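Local coordinates for DUF871 domain-containing protein (PDB 2P0O), which has no established function but probably acts as a 6-phospho-N-acetylmuramidase, a glycosidase whose N-terminal domain is a TIM barrel, at residues I20-K25 against V219-P224; Q50-L55 against L91-L96; R270-S275 against V324-D329. All coordinates share one frame; numbering follows the deposited sequence.

Interaction 1: I20-K25 against V219-P224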
loop_
_atom_site.group_PDB
_atom_site.type_symbol
_atom_site.label_atom_id
_atom_site.label_comp_id
_atom_site.label_asym_id
_atom_site.label_seq_id
_atom_site.Cartn_x
_atom_site.Cartn_y
_atom_site.Cartn_z
ATOM N N ILE A 20 6.582 -13.129 -12.853
ATOM C CA ILE A 20 8.014 -12.891 -12.651
ATOM C C ILE A 20 8.396 -11.429 -12.989
ATOM O O ILE A 20 9.011 -10.736 -12.168
ATOM C CB ILE A 20 8.861 -13.956 -13.412
ATOM C CG1 ILE A 20 8.599 -15.337 -12.803
ATOM C CG2 ILE A 20 10.354 -13.619 -13.399
ATOM C CD1 ILE A 20 9.043 -16.500 -13.667
ATOM N N ILE A 21 8.013 -10.960 -14.177
ATOM C CA ILE A 21 8.167 -9.538 -14.551
ATOM C C ILE A 21 7.670 -8.619 -13.427
ATOM O O ILE A 21 8.399 -7.738 -12.954
ATOM C CB ILE A 21 7.474 -9.219 -15.904
ATOM C CG1 ILE A 21 8.277 -9.822 -17.046
ATOM C CG2 ILE A 21 7.397 -7.724 -16.148
ATOM C CD1 ILE A 21 7.463 -10.141 -18.301
ATOM N N TYR A 22 6.434 -8.866 -12.987
ATOM C CA TYR A 22 5.817 -8.159 -11.890
ATOM C C TYR A 22 6.634 -8.146 -10.599
ATOM O O TYR A 22 6.835 -7.070 -9.990
ATOM C CB TYR A 22 4.436 -8.756 -11.616
ATOM C CG TYR A 22 3.709 -8.149 -10.414
ATOM C CD1 TYR A 22 3.226 -6.832 -10.430
ATOM C CD2 TYR A 22 3.473 -8.918 -9.264
ATOM C CE1 TYR A 22 2.525 -6.291 -9.298
ATOM C CE2 TYR A 22 2.797 -8.402 -8.149
ATOM C CZ TYR A 22 2.313 -7.101 -8.171
ATOM O OH TYR A 22 1.629 -6.634 -7.046
ATOM N N ILE A 23 7.046 -9.331 -10.150
ATOM C CA ILE A 23 7.818 -9.463 -8.908
ATOM C C ILE A 23 9.109 -8.607 -8.963
ATOM O O ILE A 23 9.393 -7.797 -8.062
ATOM C CB ILE A 23 8.140 -10.949 -8.594
ATOM C CG1 ILE A 23 6.871 -11.708 -8.193
ATOM C CG2 ILE A 23 9.186 -11.048 -7.483
ATOM C CD1 ILE A 23 7.035 -13.241 -8.226
ATOM N N LYS A 24 9.842 -8.756 -10.053
ATOM C CA LYS A 24 11.075 -8.009 -10.277
ATOM C C LYS A 24 10.851 -6.491 -10.301
ATOM O O LYS A 24 11.612 -5.736 -9.678
ATOM C CB LYS A 24 11.760 -8.471 -11.571
ATOM C CG LYS A 24 12.269 -9.891 -11.529
ATOM C CD LYS A 24 13.215 -10.183 -12.723
ATOM C CE LYS A 24 13.418 -11.685 -12.871
ATOM N NZ LYS A 24 14.689 -12.088 -13.590
ATOM N N LYS A 25 9.806 -6.047 -11.007
ATOM C CA LYS A 25 9.473 -4.622 -11.038
ATOM C C LYS A 25 9.085 -4.097 -9.663
ATOM O O LYS A 25 9.484 -3.007 -9.285
ATOM C CB LYS A 25 8.328 -4.358 -11.994
ATOM C CG LYS A 25 8.792 -4.137 -13.399
ATOM C CD LYS A 25 7.612 -4.016 -14.344
ATOM C CE LYS A 25 8.140 -4.034 -15.771
ATOM N NZ LYS A 25 6.999 -3.776 -16.679
ATOM N N VAL A 219 2.875 -3.128 4.823
ATOM C CA VAL A 219 1.684 -3.130 3.989
ATOM C C VAL A 219 1.933 -3.960 2.727
ATOM O O VAL A 219 2.924 -3.720 2.020
ATOM C CB VAL A 219 1.259 -1.691 3.597
ATOM C CG1 VAL A 219 -0.057 -1.738 2.818
ATOM C CG2 VAL A 219 1.086 -0.834 4.832
ATOM N N TYR A 220 1.023 -4.916 2.472
ATOM C CA TYR A 220 1.077 -5.817 1.331
ATOM C C TYR A 220 -0.107 -5.648 0.386
ATOM O O TYR A 220 -1.246 -5.522 0.816
ATOM C CB TYR A 220 1.113 -7.280 1.808
ATOM C CG TYR A 220 2.506 -7.734 2.245
ATOM C CD1 TYR A 220 3.194 -7.049 3.272
ATOM C CD2 TYR A 220 3.136 -8.843 1.641
ATOM C CE1 TYR A 220 4.469 -7.449 3.678
ATOM C CE2 TYR A 220 4.441 -9.266 2.046
ATOM C CZ TYR A 220 5.084 -8.557 3.071
ATOM O OH TYR A 220 6.330 -8.923 3.505
ATOM N N ILE A 221 0.167 -5.699 -0.910
ATOM C CA ILE A 221 -0.893 -5.819 -1.901
ATOM C C ILE A 221 -1.522 -7.201 -1.732
ATOM O O ILE A 221 -0.814 -8.223 -1.811
ATOM C CB ILE A 221 -0.382 -5.676 -3.372
ATOM C CG1 ILE A 221 0.664 -4.543 -3.501
ATOM C CG2 ILE A 221 -1.582 -5.511 -4.344
ATOM C CD1 ILE A 221 0.122 -3.173 -3.076
ATOM N N GLY A 222 -2.845 -7.228 -1.533
ATOM C CA GLY A 222 -3.579 -8.487 -1.374
ATOM C C GLY A 222 -3.834 -9.194 -2.685
ATOM O O GLY A 222 -3.664 -10.425 -2.775
ATOM N N ASP A 223 -4.267 -8.452 -3.714
ATOM C CA ASP A 223 -4.526 -9.068 -5.023
ATOM C C ASP A 223 -3.244 -9.412 -5.819
ATOM O O ASP A 223 -2.154 -8.957 -5.454
ATOM C CB ASP A 223 -5.398 -8.154 -5.855
ATOM C CG ASP A 223 -6.747 -7.953 -5.246
ATOM O OD1 ASP A 223 -7.630 -8.781 -5.515
ATOM O OD2 ASP A 223 -6.931 -6.967 -4.495
ATOM N N PRO A 224 -3.366 -10.232 -6.893
ATOM C CA PRO A 224 -2.208 -10.588 -7.723
ATOM C C PRO A 224 -1.305 -9.447 -8.229
ATOM O O PRO A 224 -0.085 -9.621 -8.243
ATOM C CB PRO A 224 -2.835 -11.352 -8.901
ATOM C CG PRO A 224 -4.066 -12.035 -8.289
ATOM C CD PRO A 224 -4.579 -10.962 -7.306
HETATM O O HOH W 1 0.653 -8.541 -5.270
#
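Y22, on helix 17-28, reaches the end of strand 218-221 and the turn after it. It points at the strand end. Its CG stands anti to the backbone N (chi1 176°), which carries the ring out from the helix toward P224. There the carbonyl oxygen P224 O approaches the ring obliquely. It lies 3.1 Å from Y22 CE2 and 3.5 Å from Y22 CZ. The hydroxyl end also brushes I221: Y22 OH is 4.2 Å from I221 CG1. No direct hydrogen bond joins the segments. A water does so instead. It is 2.8 Å from Y22 OH, and it lies 2.8 Å from D223 O, to which it probably donates. The buried phenol thus has a polar partner, and the water bridges Y22 and the D223 carbonyl. Y22 also rests on I7 of strand 4-8, and so does I23, the next residue of the helix. The D223 carboxylate accepts backbone N-H groups of G180, R185 and L192, which holds the turn against the neighbouring loop. The arrangement is that of a closing TIM barrel: the helix after the first strand meets the C-terminal end of the eighth.

Interaction 2: Q50-L55 against L91-L96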
loop_
_atom_site.group_PDB
_atom_site.type_symbol
_atom_site.label_atom_id
_atom_site.label_comp_id
_atom_site.label_asym_id
_atom_site.label_seq_id
_atom_site.Cartn_x
_atom_site.Cartn_y
_atom_site.Cartn_z
ATOM N N GLN A 50 7.258 -27.890 -6.355
ATOM C CA GLN A 50 8.137 -27.317 -7.370
ATOM C C GLN A 50 7.828 -25.845 -7.629
ATOM O O GLN A 50 8.730 -25.052 -7.888
ATOM C CB GLN A 50 8.155 -28.067 -8.687
ATOM C CG GLN A 50 9.493 -27.884 -9.416
ATOM C CD GLN A 50 9.378 -27.534 -10.924
ATOM O OE1 GLN A 50 9.782 -28.351 -11.813
ATOM N NE2 GLN A 50 8.843 -26.306 -11.228
ATOM N N ARG A 51 6.544 -25.478 -7.523
ATOM C CA ARG A 51 6.122 -24.070 -7.593
ATOM C C ARG A 51 6.785 -23.212 -6.500
ATOM O O ARG A 51 7.225 -22.093 -6.741
ATOM C CB ARG A 51 4.591 -23.954 -7.521
ATOM C CG ARG A 51 3.914 -24.192 -8.871
ATOM C CD ARG A 51 2.412 -24.151 -8.793
ATOM N NE ARG A 51 1.839 -24.899 -9.909
ATOM C CZ ARG A 51 0.537 -25.056 -10.146
ATOM N NH1 ARG A 51 -0.380 -24.513 -9.354
ATOM N NH2 ARG A 51 0.149 -25.766 -11.197
ATOM N N LEU A 52 6.840 -23.745 -5.284
ATOM C CA LEU A 52 7.463 -23.059 -4.152
ATOM C C LEU A 52 8.955 -22.986 -4.324
ATOM O O LEU A 52 9.540 -21.975 -3.962
ATOM C CB LEU A 52 7.112 -23.757 -2.836
ATOM C CG LEU A 52 7.162 -22.995 -1.465
ATOM C CD1 LEU A 52 6.247 -21.758 -1.420
ATOM C CD2 LEU A 52 6.807 -23.935 -0.312
ATOM N N THR A 53 9.585 -24.073 -4.903
ATOM C CA THR A 53 10.992 -24.078 -5.216
ATOM C C THR A 53 11.298 -23.015 -6.272
ATOM O O THR A 53 12.333 -22.357 -6.196
ATOM C CB THR A 53 11.533 -25.503 -5.638
ATOM O OG1 THR A 53 11.121 -26.466 -4.625
ATOM C CG2 THR A 53 13.087 -25.486 -5.766
ATOM N N ASP A 54 10.413 -22.841 -7.263
ATOM C CA ASP A 54 10.570 -21.745 -8.325
ATOM C C ASP A 54 10.450 -20.341 -7.699
ATOM O O ASP A 54 11.221 -19.424 -8.054
ATOM C CB ASP A 54 9.502 -21.853 -9.421
ATOM C CG ASP A 54 9.565 -23.152 -10.195
ATOM O OD1 ASP A 54 10.698 -23.651 -10.514
ATOM O OD2 ASP A 54 8.453 -23.682 -10.498
ATOM N N LEU A 55 9.490 -20.168 -6.791
ATOM C CA LEU A 55 9.253 -18.836 -6.198
ATOM C C LEU A 55 10.398 -18.402 -5.256
ATOM O O LEU A 55 10.894 -17.267 -5.336
ATOM C CB LEU A 55 7.881 -18.754 -5.477
ATOM C CG LEU A 55 7.617 -17.445 -4.691
ATOM C CD1 LEU A 55 7.579 -16.259 -5.622
ATOM C CD2 LEU A 55 6.349 -17.466 -3.817
ATOM N N LEU A 91 15.125 -23.288 0.618
ATOM C CA LEU A 91 14.301 -22.910 -0.539
ATOM C C LEU A 91 14.213 -21.400 -0.785
ATOM O O LEU A 91 14.094 -20.964 -1.934
ATOM C CB LEU A 91 12.870 -23.430 -0.367
ATOM C CG LEU A 91 12.386 -24.705 -1.103
ATOM C CD1 LEU A 91 12.839 -25.964 -0.349
ATOM C CD2 LEU A 91 10.847 -24.641 -1.261
ATOM N N GLY A 92 14.226 -20.611 0.294
ATOM C CA GLY A 92 14.004 -19.151 0.218
ATOM C C GLY A 92 12.778 -18.689 0.988
ATOM O O GLY A 92 12.358 -17.523 0.892
ATOM N N VAL A 93 12.199 -19.594 1.767
ATOM C CA VAL A 93 11.086 -19.220 2.637
ATOM C C VAL A 93 11.619 -18.613 3.938
ATOM O O VAL A 93 12.506 -19.171 4.569
ATOM C CB VAL A 93 10.161 -20.419 2.890
ATOM C CG1 VAL A 93 9.070 -20.079 3.916
ATOM C CG2 VAL A 93 9.551 -20.868 1.572
ATOM N N THR A 94 11.080 -17.460 4.326
ATOM C CA THR A 94 11.562 -16.759 5.511
ATOM C C THR A 94 10.569 -16.764 6.666
ATOM O O THR A 94 10.889 -16.307 7.771
ATOM C CB THR A 94 11.915 -15.302 5.189
ATOM O OG1 THR A 94 10.821 -14.697 4.485
ATOM C CG2 THR A 94 13.199 -15.214 4.357
ATOM N N GLY A 95 9.367 -17.276 6.413
ATOM C CA GLY A 95 8.300 -17.185 7.388
ATOM C C GLY A 95 7.194 -18.187 7.154
ATOM O O GLY A 95 6.875 -18.528 6.011
ATOM N N LEU A 96 6.626 -18.676 8.249
ATOM C CA LEU A 96 5.435 -19.505 8.179
ATOM C C LEU A 96 4.311 -18.965 9.057
ATOM O O LEU A 96 4.528 -18.558 10.197
ATOM C CB LEU A 96 5.733 -20.972 8.494
ATOM C CG LEU A 96 6.623 -21.673 7.459
ATOM C CD1 LEU A 96 7.281 -22.929 8.058
ATOM C CD2 LEU A 96 5.855 -21.972 6.156
HETATM O O HOH W 2 13.770 -22.386 -4.030
#
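T53 and L91 bring the two backbones closest, with T53 CA 5.8 Å from L91 CA. Residues 50-55 are helical. Residues 91-96 leave helix 86-91, turn, and enter strand 95-98. The turn is made at G92, whose positive phi (118°) completes a Schellman motif. One water ties the backbones together. It donates to T53 O at 2.6 Å and to L91 O at the same 2.6 Å, so two carbonyls share it. No direct hydrogen bond crosses the contact. Among the side chains, L91 does most of the work. Its CD2 branch sits against the helix at L52 and T53, and it crosses both of their side chains at about a right angle. L91 CD2 is 4.0 Å from L52 CG. The same methyl is 3.8 Å from T53 OG1. That hydroxyl oxygen is engaged within its own helix, hydrogen-bonded to R49 O; its contact with L91 is a van der Waals touch from the methyl. L52 has CG anti to its own N (chi1 -157°), which brings CG within reach of V93 as well. L52 CG lies 4.4 Å from V93 CG2. V93 in turn packs on V68 of strand 65-70, and L91 on F80. The contact thus joins helix 48-62 to the link between helix 86-91 and strand 95-98, two consecutive beta-alpha units on the outside of a TIM barrel.

Interaction 3: R270-S275 against V324-D329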
loop_
_atom_site.group_PDB
_atom_site.type_symbol
_atom_site.label_atom_id
_atom_site.label_comp_id
_atom_site.label_asym_id
_atom_site.label_seq_id
_atom_site.Cartn_x
_atom_site.Cartn_y
_atom_site.Cartn_z
ATOM N N ARG A 270 -5.906 24.107 6.828
ATOM C CA ARG A 270 -6.961 23.129 7.018
ATOM C C ARG A 270 -7.619 22.830 5.666
ATOM O O ARG A 270 -7.818 21.683 5.316
ATOM C CB ARG A 270 -8.018 23.695 7.994
ATOM C CG ARG A 270 -9.066 22.689 8.436
ATOM C CD ARG A 270 -10.140 23.375 9.257
ATOM N NE ARG A 270 -10.802 24.402 8.454
ATOM C CZ ARG A 270 -11.783 25.171 8.907
ATOM N NH1 ARG A 270 -12.325 26.069 8.112
ATOM N NH2 ARG A 270 -12.226 25.034 10.150
ATOM N N ASP A 271 -7.939 23.882 4.910
ATOM C CA ASP A 271 -8.902 23.792 3.813
ATOM C C ASP A 271 -8.297 23.458 2.451
ATOM O O ASP A 271 -9.026 23.015 1.546
ATOM C CB ASP A 271 -9.618 25.140 3.646
ATOM C CG ASP A 271 -10.538 25.458 4.779
ATOM O OD1 ASP A 271 -10.985 24.521 5.463
ATOM O OD2 ASP A 271 -10.833 26.667 4.956
ATOM N N VAL A 272 -7.001 23.751 2.294
ATOM C CA VAL A 272 -6.345 23.771 0.984
ATOM C C VAL A 272 -4.910 23.302 1.115
ATOM O O VAL A 272 -4.285 23.417 2.179
ATOM C CB VAL A 272 -6.307 25.205 0.348
ATOM C CG1 VAL A 272 -7.723 25.723 -0.040
ATOM C CG2 VAL A 272 -5.614 26.220 1.262
ATOM N N LEU A 273 -4.392 22.766 0.025
ATOM C CA LEU A 273 -2.954 22.643 -0.161
ATOM C C LEU A 273 -2.490 23.974 -0.759
ATOM O O LEU A 273 -3.162 24.523 -1.638
ATOM C CB LEU A 273 -2.631 21.497 -1.141
ATOM C CG LEU A 273 -2.854 20.074 -0.646
ATOM C CD1 LEU A 273 -2.443 19.043 -1.727
ATOM C CD2 LEU A 273 -2.118 19.765 0.718
ATOM N N ARG A 274 -1.377 24.506 -0.285
ATOM C CA ARG A 274 -0.883 25.793 -0.802
ATOM C C ARG A 274 0.493 25.652 -1.411
ATOM O O ARG A 274 1.453 25.264 -0.722
ATOM C CB ARG A 274 -0.820 26.889 0.282
ATOM C CG ARG A 274 -2.088 27.144 1.056
ATOM C CD ARG A 274 -1.818 28.177 2.168
ATOM N NE ARG A 274 -1.531 29.518 1.604
ATOM C CZ ARG A 274 -1.053 30.549 2.303
ATOM N NH1 ARG A 274 -0.862 31.733 1.707
ATOM N NH2 ARG A 274 -0.819 30.423 3.602
ATOM N N SER A 275 0.607 26.005 -2.689
ATOM C CA SER A 275 1.880 25.895 -3.392
ATOM C C SER A 275 2.726 27.074 -3.008
ATOM O O SER A 275 2.429 28.224 -3.345
ATOM C CB SER A 275 1.703 25.829 -4.897
ATOM O OG SER A 275 2.978 25.884 -5.533
ATOM N N VAL A 324 -11.309 20.393 0.915
ATOM C CA VAL A 324 -12.714 20.351 1.283
ATOM C C VAL A 324 -13.499 21.140 0.202
ATOM O O VAL A 324 -12.906 21.855 -0.583
ATOM C CB VAL A 324 -12.938 20.992 2.696
ATOM C CG1 VAL A 324 -12.081 20.308 3.771
ATOM C CG2 VAL A 324 -12.593 22.498 2.703
ATOM N N ASP A 325 -14.830 21.025 0.180
ATOM C CA ASP A 325 -15.663 21.822 -0.725
ATOM C C ASP A 325 -15.638 23.282 -0.286
ATOM O O ASP A 325 -16.050 23.618 0.837
ATOM C CB ASP A 325 -17.107 21.316 -0.711
ATOM C CG ASP A 325 -17.271 19.961 -1.377
ATOM O OD1 ASP A 325 -16.281 19.410 -1.926
ATOM O OD2 ASP A 325 -18.410 19.429 -1.352
ATOM N N LEU A 326 -15.163 24.146 -1.176
ATOM C CA LEU A 326 -15.169 25.585 -0.940
ATOM C C LEU A 326 -16.105 26.294 -1.922
ATOM O O LEU A 326 -16.298 25.859 -3.062
ATOM C CB LEU A 326 -13.744 26.165 -0.975
ATOM C CG LEU A 326 -12.877 25.870 0.263
ATOM C CD1 LEU A 326 -11.467 26.454 0.133
ATOM C CD2 LEU A 326 -13.524 26.480 1.507
ATOM N N PRO A 327 -16.724 27.389 -1.468
ATOM C CA PRO A 327 -17.630 28.058 -2.378
ATOM C C PRO A 327 -16.878 28.914 -3.436
ATOM O O PRO A 327 -15.665 29.158 -3.304
ATOM C CB PRO A 327 -18.476 28.910 -1.434
ATOM C CG PRO A 327 -17.505 29.254 -0.281
ATOM C CD PRO A 327 -16.627 28.049 -0.144
ATOM N N LYS A 328 -17.598 29.313 -4.486
ATOM C CA LYS A 328 -17.174 30.296 -5.494
ATOM C C LYS A 328 -16.544 31.544 -4.861
ATOM O O LYS A 328 -17.071 32.072 -3.880
ATOM C CB LYS A 328 -18.438 30.741 -6.247
ATOM C CG LYS A 328 -18.221 31.644 -7.437
ATOM C CD LYS A 328 -19.155 32.851 -7.442
ATOM C CE LYS A 328 -20.613 32.468 -7.669
ATOM N NZ LYS A 328 -20.856 31.959 -9.048
ATOM N N ASP A 329 -15.443 32.028 -5.441
ATOM C CA ASP A 329 -14.792 33.275 -5.019
ATOM C C ASP A 329 -14.325 34.024 -6.286
ATOM O O ASP A 329 -13.505 33.501 -7.047
ATOM C CB ASP A 329 -13.621 32.941 -4.068
ATOM C CG ASP A 329 -12.978 34.178 -3.424
ATOM O OD1 ASP A 329 -12.769 35.201 -4.107
ATOM O OD2 ASP A 329 -12.613 34.116 -2.224
#
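V324 opens the second segment by laying its CG2 methyl against D271. CG2 stands between the backbone N and the carbonyl carbon of V324 (chi1 -56°), and from there it meets both polar and apolar atoms. V324 CG2 is 3.8 Å from D271 OD1 and 4.1 Å from D271 CB. The two side chains cross at a slant. The backbones run close here, but D271 O and V324 N are 3.5 Å apart and do not form a hydrogen bond. D271 pairs by backbone with L323 instead. The carboxylate of D271 is held by the residue before it: R270 NE donates to D271 OD1 at 3.0 Å in a salt bridge. This N-H comes from above the carboxylate plane, 42° out of it, with a bond angle of 148°. R270 NH1 adds a weak bond to the same oxygen. D271 OD1 therefore takes one good and one weak bond from R270 while also touching the V324 methyl. D325 turns away. L326 points back toward the strand. Its CD1 methyl is 3.8 Å from V272 CG1, and the two side chains cross at about a right angle. The same methyl is 4.2 Å from D271 CB, so it touches both D271, just before the strand, and V272, its first residue. The backbone of L326 pairs with R300, and the P327 carbonyl takes a hydrogen bond from R300 NH2. The contact lies at the start of edge strand 272-275, where the loop between strands 319-322 and 332-337 passes over it. That antiparallel sheet belongs to the C-terminal domain, which is probably cyclophilin-like in fold.

Interactions 1 and 2 belong to the TIM-barrel domain, and interaction 3 to the C-terminal one. The first two have centres 16 Å apart and touch directly: I23 CD1 meets L55 CD1 at 4.0 Å, joining helix 17-28 to helix 48-62. Both reach the same closed sheet, interaction 1 at its eighth strand and interaction 2 at its fourth. Interaction 3 comes later in the chain. Its centre is 36 Å from that of interaction 1, with nearest atoms about 21 Å apart. The centres of interactions 2 and 3 are 50 Å apart, on opposite sides of the chain's centre. The sodium ion is bound by M211, D213 and V216, just before strand 218-221 of interaction 1.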